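Local structure of ComZ (Thermus thermophilus, 6QVI) at residues T13-L25 / S112-A125. The protein is a competence-associated pilin that probably serves as a DNA receptor at the tip of the pilus during natural transformation. Numbering follows the deposited sequence.
Sequences TSVQAFYAAEAGL and SEGTSGGAKARVQA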
loop_
_atom_site.group_PDB
_atom_site.type_symbol
_atom_site.label_atom_id
_atom_site.label_comp_id
_atom_site.label_asym_id
_atom_site.label_seq_id
_atom_site.Cartn_x
_atom_site.Cartn_y
_atom_site.Cartn_z
ATOM N N THR A 13 -46.085 26.286 -6.411
ATOM C CA THR A 13 -45.177 26.540 -7.534
ATOM C C THR A 13 -43.711 26.507 -7.104
ATOM O O THR A 13 -42.891 25.777 -7.679
ATOM C CB THR A 13 -45.487 27.922 -8.141
ATOM O OG1 THR A 13 -46.900 28.059 -8.379
ATOM C CG2 THR A 13 -44.665 28.172 -9.424
ATOM N N SER A 14 -43.361 27.315 -6.101
ATOM C CA SER A 14 -41.969 27.401 -5.701
ATOM C C SER A 14 -41.511 26.065 -5.124
ATOM O O SER A 14 -40.414 25.589 -5.440
ATOM C CB SER A 14 -41.775 28.571 -4.728
ATOM O OG SER A 14 -42.502 28.393 -3.519
ATOM N N VAL A 15 -42.383 25.406 -4.354
ATOM C CA VAL A 15 -42.035 24.111 -3.803
ATOM C C VAL A 15 -41.690 23.148 -4.934
ATOM O O VAL A 15 -40.729 22.367 -4.824
ATOM C CB VAL A 15 -43.148 23.592 -2.875
ATOM C CG1 VAL A 15 -42.898 22.155 -2.517
ATOM C CG2 VAL A 15 -43.135 24.368 -1.581
ATOM N N GLN A 16 -42.426 23.192 -6.052
ATOM C CA GLN A 16 -42.018 22.300 -7.135
ATOM C C GLN A 16 -40.698 22.733 -7.766
ATOM O O GLN A 16 -39.964 21.900 -8.290
ATOM C CB GLN A 16 -43.121 22.213 -8.232
ATOM C CG GLN A 16 -44.545 21.934 -7.743
ATOM C CD GLN A 16 -45.638 22.157 -8.834
ATOM O OE1 GLN A 16 -46.545 21.333 -8.991
ATOM N NE2 GLN A 16 -45.496 23.227 -9.624
ATOM N N ALA A 17 -40.342 23.999 -7.646
ATOM C CA ALA A 17 -39.061 24.396 -8.210
ATOM C C ALA A 17 -37.929 23.896 -7.328
ATOM O O ALA A 17 -36.948 23.290 -7.809
ATOM C CB ALA A 17 -39.004 25.926 -8.355
ATOM N N PHE A 18 -38.139 24.021 -6.016
ATOM C CA PHE A 18 -37.230 23.461 -5.036
ATOM C C PHE A 18 -37.070 21.957 -5.224
ATOM O O PHE A 18 -35.945 21.456 -5.280
ATOM C CB PHE A 18 -37.757 23.799 -3.662
ATOM C CG PHE A 18 -37.288 25.122 -3.169
ATOM C CD1 PHE A 18 -36.015 25.572 -3.484
ATOM C CD2 PHE A 18 -38.138 25.948 -2.449
ATOM C CE1 PHE A 18 -35.576 26.790 -3.039
ATOM C CE2 PHE A 18 -37.707 27.187 -2.009
ATOM C CZ PHE A 18 -36.421 27.607 -2.305
ATOM N N TYR A 19 -38.156 21.231 -5.373
ATOM C CA TYR A 19 -38.058 19.798 -5.547
ATOM C C TYR A 19 -37.275 19.450 -6.764
ATOM O O TYR A 19 -36.562 18.499 -6.785
ATOM C CB TYR A 19 -39.423 19.159 -5.641
ATOM C CG TYR A 19 -39.364 17.719 -6.028
ATOM C CD1 TYR A 19 -39.201 16.745 -5.084
ATOM C CD2 TYR A 19 -39.458 17.338 -7.329
ATOM C CE1 TYR A 19 -39.132 15.421 -5.430
ATOM C CE2 TYR A 19 -39.386 16.021 -7.687
ATOM C CZ TYR A 19 -39.224 15.070 -6.727
ATOM O OH TYR A 19 -39.161 13.756 -7.070
ATOM N N ALA A 20 -37.382 20.251 -7.779
ATOM C CA ALA A 20 -36.667 19.964 -8.970
ATOM C C ALA A 20 -35.210 20.088 -8.705
ATOM O O ALA A 20 -34.452 19.272 -9.112
ATOM C CB ALA A 20 -37.067 20.923 -10.046
ATOM N N ALA A 21 -34.807 21.131 -8.030
ATOM C CA ALA A 21 -33.409 21.320 -7.765
ATOM C C ALA A 21 -32.894 20.294 -6.800
ATOM O O ALA A 21 -31.860 19.717 -7.005
ATOM C CB ALA A 21 -33.178 22.702 -7.227
ATOM N N GLU A 22 -33.642 20.066 -5.751
ATOM C CA GLU A 22 -33.254 19.106 -4.723
ATOM C C GLU A 22 -33.199 17.693 -5.285
ATOM O O GLU A 22 -32.471 16.841 -4.761
ATOM C CB GLU A 22 -34.271 19.124 -3.592
ATOM C CG GLU A 22 -33.983 20.073 -2.490
ATOM C CD GLU A 22 -32.992 19.516 -1.503
ATOM O OE1 GLU A 22 -32.149 20.297 -1.013
ATOM O OE2 GLU A 22 -33.052 18.295 -1.220
ATOM N N ALA A 23 -33.923 17.439 -6.372
ATOM C CA ALA A 23 -33.753 16.181 -7.069
ATOM C C ALA A 23 -32.356 16.073 -7.648
ATOM O O ALA A 23 -31.727 15.001 -7.599
ATOM C CB ALA A 23 -34.806 16.029 -8.176
ATOM N N GLY A 24 -31.856 17.168 -8.217
ATOM C CA GLY A 24 -30.538 17.107 -8.823
ATOM C C GLY A 24 -29.434 16.998 -7.792
ATOM O O GLY A 24 -28.520 16.186 -7.924
ATOM N N LEU A 25 -29.509 17.821 -6.747
ATOM C CA LEU A 25 -28.466 17.829 -5.736
ATOM C C LEU A 25 -28.315 16.480 -5.074
ATOM O O LEU A 25 -27.195 16.011 -4.891
ATOM C CB LEU A 25 -28.764 18.863 -4.670
ATOM C CG LEU A 25 -27.540 18.993 -3.772
ATOM C CD1 LEU A 25 -26.518 19.903 -4.410
ATOM C CD2 LEU A 25 -27.923 19.519 -2.418
ATOM N N SER A 112 -27.026 22.554 -8.218
ATOM C CA SER A 112 -28.103 22.089 -9.034
ATOM C C SER A 112 -29.152 23.166 -9.219
ATOM O O SER A 112 -29.888 23.434 -8.330
ATOM C CB SER A 112 -28.702 20.874 -8.363
ATOM O OG SER A 112 -30.092 20.830 -8.456
ATOM N N GLU A 113 -29.207 23.776 -10.389
ATOM C CA GLU A 113 -30.186 24.795 -10.717
ATOM C C GLU A 113 -31.421 24.128 -11.235
ATOM O O GLU A 113 -31.371 23.531 -12.244
ATOM C CB GLU A 113 -29.669 25.654 -11.846
ATOM C CG GLU A 113 -28.539 26.586 -11.485
ATOM C CD GLU A 113 -27.942 27.292 -12.683
ATOM O OE1 GLU A 113 -26.709 27.347 -12.807
ATOM O OE2 GLU A 113 -28.702 27.803 -13.512
ATOM N N GLY A 114 -32.547 24.255 -10.571
ATOM C CA GLY A 114 -33.755 23.614 -11.044
ATOM C C GLY A 114 -34.851 24.546 -11.501
ATOM O O GLY A 114 -34.887 25.679 -11.122
ATOM N N THR A 115 -35.713 24.074 -12.385
ATOM C CA THR A 115 -36.817 24.878 -12.869
ATOM C C THR A 115 -38.031 24.043 -12.962
ATOM O O THR A 115 -37.936 22.923 -13.324
ATOM C CB THR A 115 -36.636 25.419 -14.274
ATOM O OG1 THR A 115 -36.654 24.337 -15.179
ATOM C CG2 THR A 115 -35.365 26.156 -14.439
ATOM N N SER A 116 -39.182 24.611 -12.682
ATOM C CA SER A 116 -40.413 23.860 -12.766
ATOM C C SER A 116 -41.600 24.765 -12.926
ATOM O O SER A 116 -42.030 25.359 -11.965
ATOM C CB SER A 116 -40.599 23.009 -11.527
ATOM O OG SER A 116 -41.955 22.758 -11.269
ATOM N N GLY A 117 -42.161 24.844 -14.127
ATOM C CA GLY A 117 -43.319 25.682 -14.319
ATOM C C GLY A 117 -43.044 27.142 -14.059
ATOM O O GLY A 117 -43.669 27.744 -13.181
ATOM N N GLY A 118 -42.074 27.710 -14.774
ATOM C CA GLY A 118 -41.794 29.129 -14.647
ATOM C C GLY A 118 -41.298 29.581 -13.290
ATOM O O GLY A 118 -41.339 30.779 -12.998
ATOM N N ALA A 119 -40.876 28.652 -12.438
ATOM C CA ALA A 119 -40.218 28.958 -11.176
ATOM C C ALA A 119 -38.834 28.325 -11.200
ATOM O O ALA A 119 -38.664 27.165 -11.604
ATOM C CB ALA A 119 -41.018 28.466 -9.964
ATOM N N LYS A 120 -37.856 29.086 -10.760
ATOM C CA LYS A 120 -36.479 28.656 -10.812
ATOM C C LYS A 120 -35.923 28.720 -9.392
ATOM O O LYS A 120 -36.135 29.708 -8.660
ATOM C CB LYS A 120 -35.698 29.542 -11.800
ATOM C CG LYS A 120 -34.256 29.135 -12.061
ATOM C CD LYS A 120 -33.594 30.031 -13.134
ATOM C CE LYS A 120 -32.089 29.707 -13.252
ATOM N NZ LYS A 120 -31.297 30.596 -14.168
ATOM N N ALA A 121 -35.250 27.636 -9.000
ATOM C CA ALA A 121 -34.607 27.499 -7.701
ATOM C C ALA A 121 -33.217 26.904 -7.879
ATOM O O ALA A 121 -32.955 26.097 -8.783
ATOM C CB ALA A 121 -35.407 26.603 -6.749
ATOM N N ARG A 122 -32.357 27.227 -6.935
ATOM C CA ARG A 122 -30.961 26.818 -6.958
ATOM C C ARG A 122 -30.615 26.251 -5.586
ATOM O O ARG A 122 -30.861 26.909 -4.554
ATOM C CB ARG A 122 -30.094 28.037 -7.282
ATOM C CG ARG A 122 -28.665 27.829 -7.644
ATOM C CD ARG A 122 -28.109 29.191 -7.995
ATOM N NE ARG A 122 -26.734 29.332 -7.559
ATOM C CZ ARG A 122 -25.695 29.139 -8.358
ATOM N NH1 ARG A 122 -25.889 28.809 -9.637
ATOM N NH2 ARG A 122 -24.467 29.284 -7.875
ATOM N N VAL A 123 -30.040 25.049 -5.558
ATOM C CA VAL A 123 -29.583 24.506 -4.282
ATOM C C VAL A 123 -28.142 24.031 -4.416
ATOM O O VAL A 123 -27.708 23.534 -5.463
ATOM C CB VAL A 123 -30.489 23.358 -3.777
ATOM C CG1 VAL A 123 -31.926 23.784 -3.846
ATOM C CG2 VAL A 123 -30.262 22.074 -4.513
ATOM N N GLN A 124 -27.401 24.126 -3.330
ATOM C CA GLN A 124 -25.989 23.836 -3.492
ATOM C C GLN A 124 -25.413 23.333 -2.184
ATOM O O GLN A 124 -25.944 23.639 -1.109
ATOM C CB GLN A 124 -25.255 25.080 -3.995
ATOM C CG GLN A 124 -24.844 26.090 -2.994
ATOM C CD GLN A 124 -23.944 27.153 -3.633
ATOM O OE1 GLN A 124 -24.111 27.489 -4.809
ATOM N NE2 GLN A 124 -22.957 27.643 -2.880
ATOM N N ALA A 125 -24.362 22.505 -2.295
ATOM C CA ALA A 125 -23.653 21.977 -1.129
ATOM C C ALA A 125 -22.148 21.984 -1.342
ATOM O O ALA A 125 -21.646 21.658 -2.432
ATOM C CB ALA A 125 -24.101 20.555 -0.791
#
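Gly114 faces the helix at Ala21, with the two CA atoms 4.0 Å apart. A side chain on Gly114 would run into the helix backbone at Ala21 N. The contact belongs to the pilin-like domain, where helix 12-40 packs on an antiparallel sheet, far from the centre of the chain. The segment 112-125 is a β-hairpin of that sheet, flanked by strands 90-100 and 517-529. Strand 120-125 runs at 39° to the helix. Alanines make up much of the middle of the interface. Ala17 CB meets Ala119 CB at 3.6 Å, and Ala121 CB lies 3.5 Å from Phe18 CD1. Further along, the two methyls of Val123 part between Ala21 and Leu25. CG1 reaches Ala21 CB at 3.8 Å, while CG2, set between the backbone N and the carbonyl carbon (chi1 -49°), packs 3.5 Å from Leu25 CB.

One hydrogen bond crosses this apolar layer. Ser112 OG donates to Ala21 O, with a C=O...donor angle of 119° and the donor tilted from the carbonyl plane. Ala21 O also accepts the helical bond from Leu25 N. With an alanine in place of Ser112, the hairpin would probably lose its hydrogen bond to the helix backbone at Ala21 O. Nearby, the buried Glu22 OE1 is hydrogen-bonded to Tyr523 OH of strand 517-529. On the hairpin face turned from the helix, Glu113 forms a salt bridge with Arg122 and a long one with Lys120. Near the hairpin turn the methyl CG2 of Thr13, on the helix, rests 3.7 Å from Ala119 CB.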